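Alpha-galactosidase (Lactobacillus brevis, PDB 3MI6) probably hydrolyses terminal, non-reducing alpha-D-galactose residues from alpha-D-galactosides such as galactose oligosaccharides, galactomannans and galactolipids, as a member of glycoside hydrolase family 36. Local coordinates at residues D[123-136]-D[148-161]. Residues are numbered along the deposited sequence; the frame is centred on the assembly and turned at random.
Sequences TFDDTDDDAQTLVV and DLNYSIFPHQDVIV
With CG trans to the backbone N (chi1 -167°), the carboxylate of Asp-129 reaches Gln-157, whose chain bends at chi2 (83°), while Asp-130, CG opposite its carbonyl carbon (chi1 -54°), sets its carboxylate beside His-156. Both pairs lie at the open end of an antiparallel beta hairpin, strands 132-140 and 146-154 of the N-terminal domain, joining the loop before the first strand to the 155-158 turn after the second. Gln-157 NE2 donates to the syn lone pair of Asp-129 OD2 at 3.1 Å, the oxygen close to the Gln-157 amide plane; His-319 of helix 305-319 bonds the same oxygen, linking the loop to that helix. His-156 NE2 gives a nearly straight bond to the anti lone pair of Asp-130 OD2 at 2.8 Å, in the imidazole plane, the carboxylate steep to it. Upstream, Asp-125 OD2 accepts from the backbone N of Asp-129 and Ala-131, and OD1 from Thr-127 N in an Asx turn.

Gln-132, Leu-134 and Val-136 form hydrogen-bonded pairs with Ile-153, Tyr-151 and Leu-149. On one face Leu-134, Tyr-151 and Ile-153 meet Leu-14 of strand 11-15. Thr-133 and Ser-152 share the other face with Val-135, whose CG1 lies 3.5 Å from Asn-150 OD1; ND2 of that amide bonds Ser-163. Where the pairing ends, Ala-131 CB sits over one face of the Phe-154 ring, a CH-pi contact 4.0 Å from the centroid, displaced toward the rim near CE2.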
# COMPACT_ATOMS: atom_id res chain seq x y z
N THR D 123 -17.57 8.95 -35.89
CA THR D 123 -16.40 8.36 -36.52
C THR D 123 -16.65 7.91 -37.93
O THR D 123 -17.75 7.50 -38.28
CB THR D 123 -15.89 7.18 -35.70
OG1 THR D 123 -17.01 6.38 -35.30
CG2 THR D 123 -15.17 7.70 -34.48
N PHE D 124 -15.62 7.96 -38.75
CA PHE D 124 -15.77 7.67 -40.15
C PHE D 124 -14.51 6.98 -40.67
O PHE D 124 -13.44 7.15 -40.10
CB PHE D 124 -15.95 8.99 -40.88
CG PHE D 124 -14.95 10.00 -40.48
CD1 PHE D 124 -13.73 10.09 -41.13
CD2 PHE D 124 -15.20 10.85 -39.42
CE1 PHE D 124 -12.79 11.03 -40.76
CE2 PHE D 124 -14.26 11.80 -39.03
CZ PHE D 124 -13.05 11.89 -39.70
N ASP D 125 -14.66 6.18 -41.73
CA ASP D 125 -13.53 5.63 -42.46
C ASP D 125 -13.59 6.10 -43.91
O ASP D 125 -14.22 5.48 -44.74
CB ASP D 125 -13.52 4.10 -42.39
CG ASP D 125 -12.31 3.50 -43.11
OD1 ASP D 125 -11.33 4.24 -43.32
OD2 ASP D 125 -12.33 2.30 -43.47
N ASP D 126 -12.92 7.21 -44.20
CA ASP D 126 -12.85 7.72 -45.56
C ASP D 126 -11.43 7.54 -46.08
O ASP D 126 -11.03 8.17 -47.07
CB ASP D 126 -13.24 9.20 -45.59
CG ASP D 126 -14.69 9.45 -45.18
OD1 ASP D 126 -15.59 8.67 -45.61
OD2 ASP D 126 -14.93 10.44 -44.44
N THR D 127 -10.67 6.69 -45.42
CA THR D 127 -9.25 6.55 -45.72
C THR D 127 -8.94 5.10 -46.07
O THR D 127 -7.81 4.64 -45.97
CB THR D 127 -8.37 7.02 -44.54
OG1 THR D 127 -9.00 6.64 -43.31
CG2 THR D 127 -8.20 8.53 -44.57
N ASP D 128 -9.97 4.38 -46.49
CA ASP D 128 -9.79 3.01 -46.93
C ASP D 128 -8.86 2.31 -45.96
O ASP D 128 -7.70 2.07 -46.27
CB ASP D 128 -9.19 3.00 -48.34
CG ASP D 128 -9.41 1.70 -49.04
OD1 ASP D 128 -10.16 0.86 -48.49
OD2 ASP D 128 -8.83 1.51 -50.14
N ASP D 129 -9.37 2.00 -44.77
CA ASP D 129 -8.54 1.59 -43.65
C ASP D 129 -9.12 0.34 -43.05
O ASP D 129 -8.90 0.03 -41.89
CB ASP D 129 -8.51 2.69 -42.59
CG ASP D 129 -7.43 2.47 -41.53
OD1 ASP D 129 -6.43 1.77 -41.81
OD2 ASP D 129 -7.58 3.02 -40.42
N ASP D 130 -9.91 -0.37 -43.85
CA ASP D 130 -10.38 -1.70 -43.51
C ASP D 130 -11.40 -1.77 -42.37
O ASP D 130 -11.59 -2.83 -41.75
CB ASP D 130 -9.19 -2.64 -43.26
CG ASP D 130 -8.21 -2.64 -44.44
OD1 ASP D 130 -8.66 -2.53 -45.61
OD2 ASP D 130 -6.98 -2.73 -44.19
N ALA D 131 -12.09 -0.66 -42.12
CA ALA D 131 -13.13 -0.62 -41.09
C ALA D 131 -14.39 -1.34 -41.55
O ALA D 131 -14.62 -1.52 -42.74
CB ALA D 131 -13.45 0.80 -40.66
N GLN D 132 -15.20 -1.75 -40.58
CA GLN D 132 -16.43 -2.46 -40.85
C GLN D 132 -17.48 -2.04 -39.82
O GLN D 132 -17.14 -1.76 -38.68
CB GLN D 132 -16.21 -3.98 -40.75
CG GLN D 132 -15.13 -4.56 -41.67
CD GLN D 132 -15.16 -6.08 -41.70
OE1 GLN D 132 -15.71 -6.68 -42.63
NE2 GLN D 132 -14.57 -6.72 -40.69
N THR D 133 -18.75 -1.97 -40.22
CA THR D 133 -19.79 -1.68 -39.25
C THR D 133 -20.75 -2.85 -39.20
O THR D 133 -21.26 -3.29 -40.23
CB THR D 133 -20.58 -0.38 -39.59
OG1 THR D 133 -19.67 0.68 -39.89
CG2 THR D 133 -21.44 0.05 -38.42
N LEU D 134 -20.98 -3.36 -38.00
CA LEU D 134 -21.90 -4.45 -37.73
C LEU D 134 -23.11 -3.85 -37.03
O LEU D 134 -22.95 -3.14 -36.04
CB LEU D 134 -21.24 -5.48 -36.80
CG LEU D 134 -22.11 -6.65 -36.32
CD1 LEU D 134 -22.41 -7.62 -37.44
CD2 LEU D 134 -21.48 -7.38 -35.16
N VAL D 135 -24.31 -4.10 -37.55
CA VAL D 135 -25.53 -3.59 -36.92
C VAL D 135 -26.40 -4.75 -36.47
O VAL D 135 -26.87 -5.52 -37.28
CB VAL D 135 -26.35 -2.73 -37.87
CG1 VAL D 135 -27.55 -2.14 -37.13
CG2 VAL D 135 -25.51 -1.64 -38.47
N VAL D 136 -26.64 -4.85 -35.17
CA VAL D 136 -27.35 -5.99 -34.63
C VAL D 136 -28.70 -5.57 -34.07
O VAL D 136 -28.78 -5.02 -32.98
CB VAL D 136 -26.53 -6.70 -33.54
CG1 VAL D 136 -27.32 -7.84 -32.93
CG2 VAL D 136 -25.24 -7.22 -34.11
N ASP D 148 -31.21 -0.87 -32.55
CA ASP D 148 -30.01 -1.21 -33.29
C ASP D 148 -28.75 -1.04 -32.41
O ASP D 148 -28.50 0.04 -31.87
CB ASP D 148 -29.90 -0.38 -34.57
CG ASP D 148 -30.95 -0.77 -35.59
OD1 ASP D 148 -31.61 -1.81 -35.35
OD2 ASP D 148 -31.12 -0.06 -36.62
N LEU D 149 -28.00 -2.13 -32.26
CA LEU D 149 -26.69 -2.10 -31.60
C LEU D 149 -25.57 -2.03 -32.65
O LEU D 149 -25.39 -2.94 -33.46
CB LEU D 149 -26.50 -3.31 -30.69
CG LEU D 149 -27.36 -3.35 -29.43
CD1 LEU D 149 -26.87 -4.38 -28.43
CD2 LEU D 149 -27.36 -1.99 -28.79
N ASN D 150 -24.82 -0.94 -32.64
CA ASN D 150 -23.78 -0.75 -33.62
C ASN D 150 -22.40 -1.05 -33.06
O ASN D 150 -22.13 -0.87 -31.86
CB ASN D 150 -23.85 0.67 -34.15
CG ASN D 150 -25.26 1.06 -34.53
OD1 ASN D 150 -25.89 0.40 -35.35
ND2 ASN D 150 -25.76 2.12 -33.93
N TYR D 151 -21.54 -1.52 -33.95
CA TYR D 151 -20.21 -1.96 -33.61
C TYR D 151 -19.39 -1.75 -34.86
O TYR D 151 -19.55 -2.50 -35.81
CB TYR D 151 -20.20 -3.46 -33.34
CG TYR D 151 -20.96 -3.94 -32.11
CD1 TYR D 151 -22.31 -4.27 -32.19
CD2 TYR D 151 -20.31 -4.12 -30.90
CE1 TYR D 151 -23.00 -4.74 -31.07
CE2 TYR D 151 -20.98 -4.58 -29.78
CZ TYR D 151 -22.32 -4.90 -29.87
OH TYR D 151 -22.98 -5.36 -28.75
N SER D 152 -18.54 -0.74 -34.88
CA SER D 152 -17.61 -0.60 -35.99
C SER D 152 -16.19 -0.99 -35.58
O SER D 152 -15.63 -0.43 -34.64
CB SER D 152 -17.62 0.83 -36.51
OG SER D 152 -18.95 1.25 -36.68
N ILE D 153 -15.62 -1.97 -36.28
CA ILE D 153 -14.23 -2.36 -36.10
C ILE D 153 -13.28 -1.43 -36.84
O ILE D 153 -13.51 -1.08 -37.99
CB ILE D 153 -14.00 -3.81 -36.58
CG1 ILE D 153 -14.32 -4.79 -35.46
CG2 ILE D 153 -12.56 -4.05 -36.98
CD1 ILE D 153 -13.48 -6.04 -35.55
N PHE D 154 -12.22 -1.01 -36.16
CA PHE D 154 -11.14 -0.25 -36.79
C PHE D 154 -9.83 -0.97 -36.52
O PHE D 154 -9.01 -0.51 -35.72
CB PHE D 154 -11.09 1.15 -36.21
CG PHE D 154 -12.08 2.09 -36.81
CD1 PHE D 154 -13.33 2.20 -36.29
CD2 PHE D 154 -11.74 2.89 -37.87
CE1 PHE D 154 -14.22 3.07 -36.82
CE2 PHE D 154 -12.63 3.77 -38.40
CZ PHE D 154 -13.87 3.86 -37.88
N PRO D 155 -9.61 -2.09 -37.20
CA PRO D 155 -8.59 -3.08 -36.85
C PRO D 155 -7.20 -2.51 -36.61
O PRO D 155 -6.49 -3.02 -35.74
CB PRO D 155 -8.57 -3.99 -38.07
CG PRO D 155 -9.17 -3.16 -39.17
CD PRO D 155 -10.22 -2.38 -38.51
N HIS D 156 -6.81 -1.48 -37.35
CA HIS D 156 -5.40 -1.06 -37.30
C HIS D 156 -5.01 -0.15 -36.11
O HIS D 156 -3.83 0.12 -35.87
CB HIS D 156 -4.93 -0.48 -38.65
CG HIS D 156 -5.20 -1.40 -39.80
ND1 HIS D 156 -4.78 -2.71 -39.83
CD2 HIS D 156 -5.88 -1.20 -40.96
CE1 HIS D 156 -5.17 -3.28 -40.95
NE2 HIS D 156 -5.84 -2.39 -41.66
N GLN D 157 -6.00 0.33 -35.36
CA GLN D 157 -5.72 1.10 -34.16
C GLN D 157 -6.31 0.36 -32.97
O GLN D 157 -6.38 0.88 -31.87
CB GLN D 157 -6.29 2.51 -34.28
CG GLN D 157 -5.78 3.31 -35.45
CD GLN D 157 -6.51 3.02 -36.75
OE1 GLN D 157 -7.66 2.59 -36.74
NE2 GLN D 157 -5.83 3.25 -37.88
N ASP D 158 -6.75 -0.87 -33.21
CA ASP D 158 -7.29 -1.68 -32.12
C ASP D 158 -8.52 -1.07 -31.43
O ASP D 158 -8.85 -1.43 -30.31
CB ASP D 158 -6.17 -2.03 -31.12
CG ASP D 158 -5.27 -3.18 -31.62
OD1 ASP D 158 -5.79 -4.07 -32.35
OD2 ASP D 158 -4.06 -3.21 -31.29
N VAL D 159 -9.20 -0.18 -32.15
CA VAL D 159 -10.42 0.48 -31.68
C VAL D 159 -11.70 -0.19 -32.16
O VAL D 159 -11.85 -0.49 -33.33
CB VAL D 159 -10.49 1.92 -32.22
CG1 VAL D 159 -11.88 2.50 -32.00
CG2 VAL D 159 -9.41 2.79 -31.59
N ILE D 160 -12.64 -0.40 -31.24
CA ILE D 160 -14.00 -0.78 -31.59
C ILE D 160 -14.88 0.36 -31.14
O ILE D 160 -14.76 0.80 -30.00
CB ILE D 160 -14.42 -2.03 -30.82
CG1 ILE D 160 -13.71 -3.26 -31.40
CG2 ILE D 160 -15.93 -2.20 -30.85
CD1 ILE D 160 -13.68 -4.46 -30.49
N VAL D 161 -15.73 0.87 -32.03
CA VAL D 161 -16.65 1.98 -31.72
C VAL D 161 -18.08 1.48 -31.57
O VAL D 161 -18.56 0.75 -32.42
CB VAL D 161 -16.69 3.04 -32.84
CG1 VAL D 161 -17.73 4.11 -32.52
CG2 VAL D 161 -15.35 3.66 -33.05